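Local coordinates for protein transcriptional regulator, LacI family (Burkholderia phymatum, PDB 2RGY) that probably regulates transcription as a LacI-family DNA-binding repressor or activator whose periplasmic-binding-protein-like region senses a small effector, possibly a sugar, at residues D170-L184 with A196-Q210. Numbering follows the deposited sequence.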
loop_
_atom_site.group_PDB
_atom_site.type_symbol
_atom_site.label_atom_id
_atom_site.label_comp_id
_atom_site.label_asym_id
_atom_site.label_seq_id
_atom_site.Cartn_x
_atom_site.Cartn_y
_atom_site.Cartn_z
ATOM N N ASP A 170 13.167 8.144 -7.773
ATOM C CA ASP A 170 11.810 8.683 -7.759
ATOM C C ASP A 170 10.855 8.217 -6.666
ATOM O O ASP A 170 9.650 8.372 -6.815
ATOM C CB ASP A 170 11.160 8.416 -9.118
ATOM C CG ASP A 170 11.021 6.933 -9.409
ATOM O OD1 ASP A 170 11.325 6.119 -8.509
ATOM O OD2 ASP A 170 10.601 6.576 -10.528
ATOM N N PHE A 171 11.376 7.666 -5.575
ATOM C CA PHE A 171 10.535 7.178 -4.472
ATOM C C PHE A 171 9.754 5.889 -4.751
ATOM O O PHE A 171 9.063 5.392 -3.857
ATOM C CB PHE A 171 9.509 8.239 -4.028
ATOM C CG PHE A 171 10.098 9.403 -3.280
ATOM C CD1 PHE A 171 11.057 9.205 -2.284
ATOM C CD2 PHE A 171 9.650 10.699 -3.534
ATOM C CE1 PHE A 171 11.566 10.285 -1.543
ATOM C CE2 PHE A 171 10.145 11.788 -2.804
ATOM C CZ PHE A 171 11.107 11.579 -1.803
ATOM N N SER A 172 9.839 5.356 -5.966
ATOM C CA SER A 172 9.102 4.132 -6.305
ATOM C C SER A 172 9.901 2.849 -6.092
ATOM O O SER A 172 11.123 2.878 -5.994
ATOM C CB SER A 172 8.664 4.168 -7.768
ATOM O OG SER A 172 9.795 4.081 -8.623
ATOM N N PRO A 173 9.210 1.693 -6.039
ATOM C CA PRO A 173 9.894 0.411 -5.845
ATOM C C PRO A 173 10.935 0.150 -6.930
ATOM O O PRO A 173 12.081 -0.183 -6.627
ATOM C CB PRO A 173 8.753 -0.608 -5.897
ATOM C CG PRO A 173 7.589 0.162 -5.370
ATOM C CD PRO A 173 7.749 1.498 -6.066
ATOM N N GLU A 174 10.528 0.297 -8.189
ATOM C CA GLU A 174 11.427 0.070 -9.322
ATOM C C GLU A 174 12.571 1.086 -9.352
ATOM O O GLU A 174 13.690 0.756 -9.750
ATOM C CB GLU A 174 10.658 0.138 -10.644
ATOM C CG GLU A 174 10.016 1.495 -10.907
ATOM C CD GLU A 174 8.589 1.596 -10.382
ATOM O OE1 GLU A 174 8.282 0.977 -9.338
ATOM O OE2 GLU A 174 7.776 2.310 -11.017
ATOM N N GLY A 175 12.282 2.320 -8.939
ATOM C CA GLY A 175 13.309 3.349 -8.916
ATOM C C GLY A 175 14.393 2.990 -7.919
ATOM O O GLY A 175 15.576 3.096 -8.207
ATOM N N GLY A 176 13.978 2.558 -6.734
ATOM C CA GLY A 176 14.931 2.187 -5.710
ATOM C C GLY A 176 15.787 1.011 -6.132
ATOM O O GLY A 176 16.979 0.971 -5.838
ATOM N N TYR A 177 15.181 0.051 -6.823
ATOM C CA TYR A 177 15.909 -1.126 -7.278
ATOM C C TYR A 177 16.984 -0.733 -8.280
ATOM O O TYR A 177 18.138 -1.158 -8.175
ATOM C CB TYR A 177 14.960 -2.131 -7.933
ATOM C CG TYR A 177 15.634 -3.425 -8.325
ATOM C CD1 TYR A 177 15.968 -4.377 -7.363
ATOM C CD2 TYR A 177 15.939 -3.700 -9.664
ATOM C CE1 TYR A 177 16.587 -5.576 -7.723
ATOM C CE2 TYR A 177 16.561 -4.891 -10.033
ATOM C CZ TYR A 177 16.883 -5.826 -9.057
ATOM O OH TYR A 177 17.518 -7.005 -9.407
ATOM N N ALA A 178 16.594 0.088 -9.248
ATOM C CA ALA A 178 17.508 0.551 -10.280
ATOM C C ALA A 178 18.621 1.409 -9.681
ATOM O O ALA A 178 19.772 1.359 -10.125
ATOM C CB ALA A 178 16.736 1.353 -11.327
ATOM N N ALA A 179 18.281 2.201 -8.670
ATOM C CA ALA A 179 19.268 3.068 -8.046
ATOM C C ALA A 179 20.287 2.243 -7.265
ATOM O O ALA A 179 21.472 2.580 -7.236
ATOM C CB ALA A 179 18.578 4.074 -7.133
ATOM N N THR A 180 19.831 1.156 -6.642
ATOM C CA THR A 180 20.749 0.312 -5.886
ATOM C C THR A 180 21.712 -0.346 -6.870
ATOM O O THR A 180 22.917 -0.420 -6.616
ATOM C CB THR A 180 20.013 -0.781 -5.068
ATOM O OG1 THR A 180 19.120 -0.166 -4.124
ATOM C CG2 THR A 180 21.019 -1.617 -4.292
ATOM N N CYS A 181 21.183 -0.808 -7.998
ATOM C CA CYS A 181 22.023 -1.441 -9.009
ATOM C C CYS A 181 23.068 -0.460 -9.537
ATOM O O CYS A 181 24.241 -0.806 -9.676
ATOM C CB CYS A 181 21.164 -1.955 -10.168
ATOM S SG CYS A 181 20.113 -3.326 -9.692
ATOM N N GLN A 182 22.641 0.762 -9.829
ATOM C CA GLN A 182 23.551 1.775 -10.335
ATOM C C GLN A 182 24.672 2.011 -9.319
ATOM O O GLN A 182 25.836 2.182 -9.692
ATOM C CB GLN A 182 22.798 3.079 -10.603
ATOM C CG GLN A 182 23.644 4.158 -11.286
ATOM C CD GLN A 182 22.899 5.478 -11.477
ATOM O OE1 GLN A 182 21.779 5.509 -11.996
ATOM N NE2 GLN A 182 23.526 6.576 -11.067
ATOM N N LEU A 183 24.320 1.995 -8.036
ATOM C CA LEU A 183 25.292 2.211 -6.973
ATOM C C LEU A 183 26.334 1.100 -6.923
ATOM O O LEU A 183 27.528 1.369 -6.904
ATOM C CB LEU A 183 24.579 2.311 -5.623
ATOM C CG LEU A 183 25.459 2.416 -4.382
ATOM C CD1 LEU A 183 26.315 3.686 -4.443
ATOM C CD2 LEU A 183 24.575 2.412 -3.144
ATOM N N LEU A 184 25.878 -0.146 -6.894
ATOM C CA LEU A 184 26.776 -1.305 -6.848
ATOM C C LEU A 184 27.669 -1.407 -8.075
ATOM O O LEU A 184 28.825 -1.843 -7.987
ATOM C CB LEU A 184 25.957 -2.591 -6.729
ATOM C CG LEU A 184 25.135 -2.699 -5.455
ATOM C CD1 LEU A 184 24.215 -3.908 -5.521
ATOM C CD2 LEU A 184 26.081 -2.788 -4.276
ATOM N N ALA A 196 15.997 7.610 0.883
ATOM C CA ALA A 196 15.025 8.679 1.094
ATOM C C ALA A 196 13.640 8.247 1.576
ATOM O O ALA A 196 12.897 9.063 2.127
ATOM C CB ALA A 196 14.902 9.515 -0.178
ATOM N N ASN A 197 13.282 6.986 1.347
ATOM C CA ASN A 197 11.999 6.468 1.821
ATOM C C ASN A 197 12.089 4.954 1.963
ATOM O O ASN A 197 12.938 4.318 1.334
ATOM C CB ASN A 197 10.839 6.893 0.897
ATOM C CG ASN A 197 10.718 6.048 -0.364
ATOM O OD1 ASN A 197 11.658 5.370 -0.782
ATOM N ND2 ASN A 197 9.546 6.109 -0.992
ATOM N N ASP A 198 11.238 4.394 2.816
ATOM C CA ASP A 198 11.233 2.956 3.070
ATOM C C ASP A 198 11.035 2.114 1.808
ATOM O O ASP A 198 11.610 1.031 1.691
ATOM C CB ASP A 198 10.151 2.598 4.101
ATOM C CG ASP A 198 10.483 3.107 5.503
ATOM O OD1 ASP A 198 11.640 3.510 5.742
ATOM O OD2 ASP A 198 9.593 3.097 6.373
ATOM N N THR A 199 10.226 2.610 0.877
ATOM C CA THR A 199 9.958 1.889 -0.362
ATOM C C THR A 199 11.246 1.588 -1.114
ATOM O O THR A 199 11.518 0.439 -1.450
ATOM C CB THR A 199 9.016 2.691 -1.284
ATOM O OG1 THR A 199 7.725 2.778 -0.670
ATOM C CG2 THR A 199 8.863 2.008 -2.646
HETATM N N MSE A 200 12.046 2.615 -1.370
HETATM C CA MSE A 200 13.286 2.399 -2.094
HETATM C C MSE A 200 14.248 1.557 -1.242
HETATM O O MSE A 200 15.016 0.751 -1.773
HETATM C CB MSE A 200 13.932 3.738 -2.478
HETATM C CG MSE A 200 13.100 4.616 -3.429
HETATM SE SE MSE A 200 14.038 6.022 -4.113
HETATM C CE MSE A 200 14.296 7.006 -2.635
ATOM N N ALA A 201 14.195 1.735 0.076
ATOM C CA ALA A 201 15.057 0.981 0.985
ATOM C C ALA A 201 14.765 -0.510 0.872
ATOM O O ALA A 201 15.676 -1.330 0.860
ATOM C CB ALA A 201 14.853 1.446 2.431
ATOM N N VAL A 202 13.489 -0.859 0.801
ATOM C CA VAL A 202 13.107 -2.258 0.687
ATOM C C VAL A 202 13.652 -2.845 -0.605
ATOM O O VAL A 202 14.118 -3.979 -0.613
ATOM C CB VAL A 202 11.586 -2.428 0.732
ATOM C CG1 VAL A 202 11.208 -3.863 0.366
ATOM C CG2 VAL A 202 11.087 -2.089 2.120
ATOM N N SER A 203 13.597 -2.080 -1.692
ATOM C CA SER A 203 14.138 -2.551 -2.968
ATOM C C SER A 203 15.655 -2.754 -2.847
ATOM O O SER A 203 16.220 -3.641 -3.475
ATOM C CB SER A 203 13.847 -1.548 -4.096
ATOM O OG SER A 203 12.470 -1.543 -4.444
ATOM N N ALA A 204 16.312 -1.922 -2.039
ATOM C CA ALA A 204 17.755 -2.051 -1.852
ATOM C C ALA A 204 18.049 -3.377 -1.156
ATOM O O ALA A 204 19.003 -4.081 -1.505
ATOM C CB ALA A 204 18.287 -0.894 -1.024
ATOM N N LEU A 205 17.219 -3.708 -0.173
ATOM C CA LEU A 205 17.354 -4.949 0.565
ATOM C C LEU A 205 17.113 -6.111 -0.385
ATOM O O LEU A 205 17.663 -7.197 -0.199
ATOM C CB LEU A 205 16.333 -5.013 1.705
ATOM C CG LEU A 205 16.511 -3.997 2.840
ATOM C CD1 LEU A 205 15.458 -4.244 3.917
ATOM C CD2 LEU A 205 17.900 -4.124 3.422
ATOM N N ALA A 206 16.284 -5.872 -1.402
ATOM C CA ALA A 206 15.957 -6.902 -2.380
ATOM C C ALA A 206 17.173 -7.233 -3.216
ATOM O O ALA A 206 17.483 -8.398 -3.422
ATOM C CB ALA A 206 14.821 -6.445 -3.279
ATOM N N ARG A 207 17.859 -6.199 -3.694
ATOM C CA ARG A 207 19.050 -6.367 -4.518
ATOM C C ARG A 207 20.174 -7.007 -3.718
ATOM O O ARG A 207 20.778 -7.973 -4.160
ATOM C CB ARG A 207 19.509 -5.011 -5.071
ATOM C CG ARG A 207 20.682 -5.100 -6.040
ATOM C CD ARG A 207 20.444 -6.197 -7.068
ATOM N NE ARG A 207 21.484 -6.240 -8.088
ATOM C CZ ARG A 207 21.641 -7.236 -8.959
ATOM N NH1 ARG A 207 20.827 -8.280 -8.936
ATOM N NH2 ARG A 207 22.622 -7.190 -9.850
ATOM N N PHE A 208 20.446 -6.464 -2.537
ATOM C CA PHE A 208 21.497 -7.005 -1.684
ATOM C C PHE A 208 21.301 -8.496 -1.431
ATOM O O PHE A 208 22.264 -9.251 -1.402
ATOM C CB PHE A 208 21.526 -6.267 -0.343
ATOM C CG PHE A 208 21.991 -4.840 -0.444
ATOM C CD1 PHE A 208 21.846 -3.975 0.641
ATOM C CD2 PHE A 208 22.576 -4.357 -1.621
ATOM C CE1 PHE A 208 22.274 -2.650 0.571
ATOM C CE2 PHE A 208 23.014 -3.021 -1.709
ATOM C CZ PHE A 208 22.856 -2.167 -0.602
ATOM N N GLN A 209 20.053 -8.914 -1.236
ATOM C CA GLN A 209 19.764 -10.319 -0.976
ATOM C C GLN A 209 20.057 -11.156 -2.223
ATOM O O GLN A 209 20.571 -12.273 -2.122
ATOM C CB GLN A 209 18.301 -10.484 -0.540
ATOM C CG GLN A 209 17.936 -11.841 0.087
ATOM C CD GLN A 209 17.748 -12.953 -0.937
ATOM O OE1 GLN A 209 17.391 -12.696 -2.087
ATOM N NE2 GLN A 209 17.968 -14.197 -0.513
ATOM N N GLN A 210 19.751 -10.606 -3.394
ATOM C CA GLN A 210 20.002 -11.310 -4.649
ATOM C C GLN A 210 21.501 -11.532 -4.886
ATOM O O GLN A 210 21.886 -12.514 -5.519
ATOM C CB GLN A 210 19.422 -10.525 -5.838
ATOM C CG GLN A 210 17.912 -10.321 -5.785
ATOM C CD GLN A 210 17.378 -9.490 -6.944
ATOM O OE1 GLN A 210 18.137 -8.894 -7.711
ATOM N NE2 GLN A 210 16.056 -9.431 -7.062
#
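Helices 173-184 and 198-210, consecutive in the periplasmic-binding-protein-like domain and linked through strand 192-195, meet closest where Gly-176 faces Met-200. Their axes cross at -49° and approach to 7.4 Å, with Gly-176 CA only 4.0 Å from Met-200 CA; a glycine here lets CB of Met-200 lie directly against the backbone. One turn on, Ser-203 OG donates to Pro-173 O at 2.6 Å. That carbonyl also accepts the helical N-H of Tyr-177, from the opposite face of its plane. Tyr-232 of the second subunit packs on Pro-173 and Ser-203. Thr-199 CG2 packs against the proline ring, while Thr-180 turns its hydroxyl back to Gly-176 O, and its CG2, anti to the backbone N, lies 3.6 Å from Phe-208 CE2.

Both helix starts are capped, Ser-172 OG accepting from Gly-175 N and Asn-197 OD1 from Met-200 N. The other end of the Asn-197 amide is used across the contact: ND2 donates to Phe-171 O at 3.0 Å, so a single side chain caps its own helix and ties down the loop leading into the other. SE of selenomethionine Met-200 lies beside Phe-171 N, and the bend at chi3 turns CE toward CD1 of the Phe-171 ring, which also meets Ala-196 CB and His-76.

Toward the C-terminal end, Arg-207 is a knob among Tyr-177, Thr-180, Cys-181 and Leu-184. Gln-210 OE1, at the edge of the Tyr-177 ring, receives Tyr-177 OH at 2.6 Å through one of its lone pairs, the hydroxyl lying in the plane of the Gln-210 carbonyl, and Arg-207 NH1 at 3.0 Å. One amide oxygen is thus shared by a neutral donor from the facing helix and a charged one from its own, and the two bonds probably favour this orientation of the amide, joining the helices at this end.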